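Local atomic coordinates of putative sugar binding protein (Bacteroides vulgatus ATCC 8482, PDB entry 3KEZ), a protein that probably binds sugars or other nutrients at the outer membrane, as a calcium-containing member of the SusD family. Residues 176-179 / 180-184; 214-217 / 218-222. All blocks are in the same frame, centred on the assembly; numbering follows the deposited sequence.

How the contacts relate
Contact 1 (176-179 with 180-184) comes first along the chain, in the last turns of helix 166-183; contact 2 (214-217 with 218-222) follows in helix 212-229, from near its start to just past its middle. Their centres are 14 Å apart, each about 18 Å from the centre of the chain and on the same side of it. Helix 195-209, which lies between these two helices in sequence, touches both, consistent with the TPR-like helical scaffold of SusD proteins. The contacts meet directly where Lys178 NZ packs 4.0 Å from CE of selenomethionine Met218. Both lie in the helical framework, away from the calcium site.

Contact 1 (176-179 / 180-184); sequences DLKN and STELL
Leu177 O accepts two bonds from the next turn of the helix: Thr181 N at 3.0 Å and the hydroxyl Ser180 OG at 2.7 Å. The hydroxyl comes in from the side, the angle at the carbonyl oxygen being 120° against 157° for the amide. With chi1 at 79°, Ser180 OG is folded back over its own backbone, which is what lets it meet this carbonyl. Such a bond to the carbonyl three residues earlier is common for helical serine and threonine. Thr181 OG1 is placed likewise near Lys178 O, but 2.5 Å is too short to be trusted in detail.

In the backbone, Ser180 N bonds to Asp176 O, four residues back, whereas Glu182 N bonds to Asn179 O, three back, at 3.2 Å and from above the carbonyl plane; both spacings mix near the helix end.

Among the charged groups, Lys178 NZ and Glu182 OE2 stay 4.6 Å apart, too far for a salt bridge. One water joins them, 3.0 Å from Lys178 NZ and 3.2 Å from Glu182 OE2.

Within the SusD helical scaffold, Asp176 forms a salt bridge with Arg123 of helix 109-134. Ser180 packs between Ala121 of that helix and Ala198 of helix 195-209, which Leu177 and Thr181 also touch.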
loop_
_atom_site.group_PDB
_atom_site.type_symbol
_atom_site.label_atom_id
_atom_site.label_comp_id
_atom_site.label_asym_id
_atom_site.label_seq_id
_atom_site.Cartn_x
_atom_site.Cartn_y
_atom_site.Cartn_z
ATOM N N ASP A 176 -3.042 -16.855 -3.781
ATOM C CA ASP A 176 -2.223 -16.795 -2.570
ATOM C C ASP A 176 -2.993 -16.138 -1.434
ATOM O O ASP A 176 -3.104 -16.679 -0.335
ATOM C CB ASP A 176 -0.923 -16.001 -2.839
ATOM C CG ASP A 176 0.112 -16.790 -3.635
ATOM O OD1 ASP A 176 -0.105 -18.010 -3.881
ATOM O OD2 ASP A 176 1.171 -16.183 -3.993
ATOM N N LEU A 177 -3.571 -14.977 -1.719
ATOM C CA LEU A 177 -4.263 -14.227 -0.657
ATOM C C LEU A 177 -5.488 -14.946 -0.144
ATOM O O LEU A 177 -5.720 -15.013 1.072
ATOM C CB LEU A 177 -4.565 -12.786 -1.085
ATOM C CG LEU A 177 -3.437 -11.772 -1.000
ATOM C CD1 LEU A 177 -3.732 -10.489 -1.833
ATOM C CD2 LEU A 177 -3.103 -11.401 0.483
ATOM N N LYS A 178 -6.276 -15.511 -1.045
ATOM C CA LYS A 178 -7.467 -16.219 -0.619
ATOM C C LYS A 178 -7.119 -17.372 0.317
ATOM O O LYS A 178 -7.750 -17.589 1.350
ATOM C CB LYS A 178 -8.199 -16.752 -1.851
ATOM C CG LYS A 178 -9.598 -17.253 -1.555
ATOM C CD LYS A 178 -10.386 -17.469 -2.842
ATOM C CE LYS A 178 -11.676 -18.243 -2.527
ATOM N NZ LYS A 178 -12.587 -17.497 -1.558
ATOM N N ASN A 179 -6.122 -18.132 -0.094
ATOM C CA ASN A 179 -5.618 -19.238 0.694
ATOM C C ASN A 179 -5.057 -18.781 2.028
ATOM O O ASN A 179 -5.271 -19.448 3.031
ATOM C CB ASN A 179 -4.554 -19.972 -0.102
ATOM C CG ASN A 179 -5.157 -20.888 -1.135
ATOM O OD1 ASN A 179 -6.065 -21.660 -0.827
ATOM N ND2 ASN A 179 -4.669 -20.814 -2.364
ATOM N N SER A 180 -4.364 -17.643 2.044
ATOM C CA SER A 180 -3.847 -17.088 3.298
ATOM C C SER A 180 -4.976 -16.754 4.273
ATOM O O SER A 180 -4.804 -16.898 5.471
ATOM C CB SER A 180 -2.982 -15.852 3.059
ATOM O OG SER A 180 -3.758 -14.651 2.825
ATOM N N THR A 181 -6.142 -16.344 3.759
ATOM C CA THR A 181 -7.278 -15.949 4.653
ATOM C C THR A 181 -7.893 -17.154 5.359
ATOM O O THR A 181 -8.589 -17.002 6.348
ATOM C CB THR A 181 -8.411 -15.235 3.917
ATOM O OG1 THR A 181 -8.985 -16.112 2.944
ATOM C CG2 THR A 181 -7.940 -13.935 3.242
ATOM N N GLU A 182 -7.625 -18.347 4.829
ATOM C CA GLU A 182 -8.106 -19.561 5.392
ATOM C C GLU A 182 -7.097 -20.200 6.354
ATOM O O GLU A 182 -7.439 -21.146 7.058
ATOM C CB GLU A 182 -8.392 -20.534 4.267
ATOM C CG GLU A 182 -9.523 -20.118 3.316
ATOM C CD GLU A 182 -9.428 -20.794 1.932
ATOM O OE1 GLU A 182 -8.585 -21.696 1.732
ATOM O OE2 GLU A 182 -10.195 -20.414 1.023
ATOM N N LEU A 183 -5.855 -19.714 6.333
ATOM C CA LEU A 183 -4.764 -20.288 7.101
ATOM C C LEU A 183 -4.271 -19.396 8.252
ATOM O O LEU A 183 -3.928 -19.885 9.328
ATOM C CB LEU A 183 -3.614 -20.620 6.149
ATOM C CG LEU A 183 -3.795 -21.793 5.188
ATOM C CD1 LEU A 183 -2.608 -21.897 4.279
ATOM C CD2 LEU A 183 -4.015 -23.089 5.931
ATOM N N LEU A 184 -4.224 -18.089 8.007
ATOM C CA LEU A 184 -3.763 -17.121 8.975
ATOM C C LEU A 184 -4.631 -17.061 10.211
ATOM O O LEU A 184 -5.865 -17.174 10.152
ATOM C CB LEU A 184 -3.762 -15.723 8.352
ATOM C CG LEU A 184 -2.668 -15.375 7.366
ATOM C CD1 LEU A 184 -3.128 -14.251 6.436
ATOM C CD2 LEU A 184 -1.417 -14.998 8.134
HETATM O O HOH W 1 -12.304 -18.081 1.390
#

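Contact 2 (214-217 / 218-222); sequences EALT and MAENA
Two and a half regular alpha-helical turns of helix 212-229, part of the helical scaffold of this SusD-family protein, join 214-217 to 218-222. The evidence is four consecutive i to i+4 bonds: Met218 N to Glu214 O, Ala219 N to Ala215 O, Glu220 N to Leu216 O and Asn221 N to Thr217 O. All lie between 2.9 and 3.0 Å, with N-H...O angles of 157° to 165°.

Two side-chain pairs add to this ladder. In the first, Leu216 and Glu220 cross at a slant, and the carboxylate oxygen Glu220 OE1 lies 3.5 Å from Leu216 CG. The leucine CG stands anti to its backbone N (chi1 -178°), which carries the branch forward along the helix, while its CD1 reaches Glu220 CG at 3.9 Å. The contact is therefore between the leucine branch and both the CG and the carboxylate oxygen OE1 of Glu220. The carboxylate has polar partners beyond the two segments: OE1 forms a salt bridge with Lys356 and OE2 a hydrogen bond with Tyr360, so two bonds fix its rotation.

In selenomethionine Met218, the first torsion sets CG beside the backbone N and 3.6 Å from Glu214 O. On the inner face, Ala215 and Ala219 present methyl groups to helix 337-350, where Ala215 touches Ala347 and Ala219 touches Asn343 and Ala344. Ala215 also meets Tyr206 and Leu207 of helix 195-209, so this part of the helix lies against two others at once.

The second pair, Thr217 and Asn221, runs side by side in the same direction. Thr217 OG1 bonds back to Asn213 O, and the branch that meets the asparagine is the methyl group, with Thr217 CG2 3.3 Å from Asn221 ND2.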
loop_
_atom_site.group_PDB
_atom_site.type_symbol
_atom_site.label_atom_id
_atom_site.label_comp_id
_atom_site.label_asym_id
_atom_site.label_seq_id
_atom_site.Cartn_x
_atom_site.Cartn_y
_atom_site.Cartn_z
ATOM N N GLU A 214 -16.894 -10.002 -4.878
ATOM C CA GLU A 214 -15.851 -10.631 -4.094
ATOM C C GLU A 214 -15.114 -9.553 -3.255
ATOM O O GLU A 214 -14.781 -9.793 -2.081
ATOM C CB GLU A 214 -14.872 -11.351 -5.042
ATOM C CG GLU A 214 -15.488 -12.549 -5.793
ATOM C CD GLU A 214 -16.233 -12.203 -7.110
ATOM O OE1 GLU A 214 -16.444 -11.005 -7.481
ATOM O OE2 GLU A 214 -16.648 -13.174 -7.791
ATOM N N ALA A 215 -14.862 -8.379 -3.841
ATOM C CA ALA A 215 -14.311 -7.268 -3.070
ATOM C C ALA A 215 -15.205 -6.995 -1.830
ATOM O O ALA A 215 -14.710 -6.853 -0.716
ATOM C CB ALA A 215 -14.205 -6.034 -3.883
ATOM N N LEU A 216 -16.519 -6.934 -2.047
ATOM C CA LEU A 216 -17.448 -6.565 -0.988
ATOM C C LEU A 216 -17.480 -7.587 0.110
ATOM O O LEU A 216 -17.410 -7.240 1.306
ATOM C CB LEU A 216 -18.850 -6.406 -1.528
ATOM C CG LEU A 216 -19.902 -5.975 -0.494
ATOM C CD1 LEU A 216 -19.578 -4.609 0.123
ATOM C CD2 LEU A 216 -21.288 -5.917 -1.178
ATOM N N THR A 217 -17.556 -8.860 -0.276
ATOM C CA THR A 217 -17.571 -9.937 0.709
ATOM C C THR A 217 -16.332 -9.911 1.564
ATOM O O THR A 217 -16.415 -10.052 2.808
ATOM C CB THR A 217 -17.726 -11.314 0.060
ATOM O OG1 THR A 217 -18.963 -11.304 -0.636
ATOM C CG2 THR A 217 -17.710 -12.485 1.135
HETATM N N MSE A 218 -15.184 -9.751 0.928
HETATM C CA MSE A 218 -13.928 -9.800 1.702
HETATM C C MSE A 218 -13.789 -8.562 2.630
HETATM O O MSE A 218 -13.320 -8.708 3.770
HETATM C CB MSE A 218 -12.685 -9.921 0.814
HETATM C CG MSE A 218 -12.428 -11.272 0.234
HETATM SE SE MSE A 218 -11.962 -12.562 1.625
HETATM C CE MSE A 218 -12.281 -14.133 0.558
ATOM N N ALA A 219 -14.166 -7.369 2.148
ATOM C CA ALA A 219 -14.087 -6.152 2.989
ATOM C C ALA A 219 -15.023 -6.240 4.185
ATOM O O ALA A 219 -14.623 -5.948 5.343
ATOM C CB ALA A 219 -14.351 -4.897 2.162
ATOM N N GLU A 220 -16.246 -6.713 3.945
ATOM C CA GLU A 220 -17.220 -6.841 5.005
ATOM C C GLU A 220 -16.775 -7.862 6.056
ATOM O O GLU A 220 -16.964 -7.638 7.235
ATOM C CB GLU A 220 -18.621 -7.220 4.474
ATOM C CG GLU A 220 -19.287 -6.090 3.736
ATOM C CD GLU A 220 -20.819 -6.277 3.588
ATOM O OE1 GLU A 220 -21.248 -6.952 2.633
ATOM O OE2 GLU A 220 -21.588 -5.685 4.379
ATOM N N ASN A 221 -16.214 -8.979 5.622
ATOM C CA ASN A 221 -15.745 -10.003 6.559
ATOM C C ASN A 221 -14.481 -9.556 7.292
ATOM O O ASN A 221 -14.314 -9.863 8.471
ATOM C CB ASN A 221 -15.539 -11.343 5.834
ATOM C CG ASN A 221 -16.868 -11.986 5.426
ATOM O OD1 ASN A 221 -17.880 -11.846 6.114
ATOM N ND2 ASN A 221 -16.850 -12.721 4.350
ATOM N N ALA A 222 -13.628 -8.793 6.609
ATOM C CA ALA A 222 -12.421 -8.232 7.243
ATOM C C ALA A 222 -12.833 -7.353 8.423
ATOM O O ALA A 222 -12.225 -7.414 9.515
ATOM C CB ALA A 222 -11.616 -7.419 6.268
#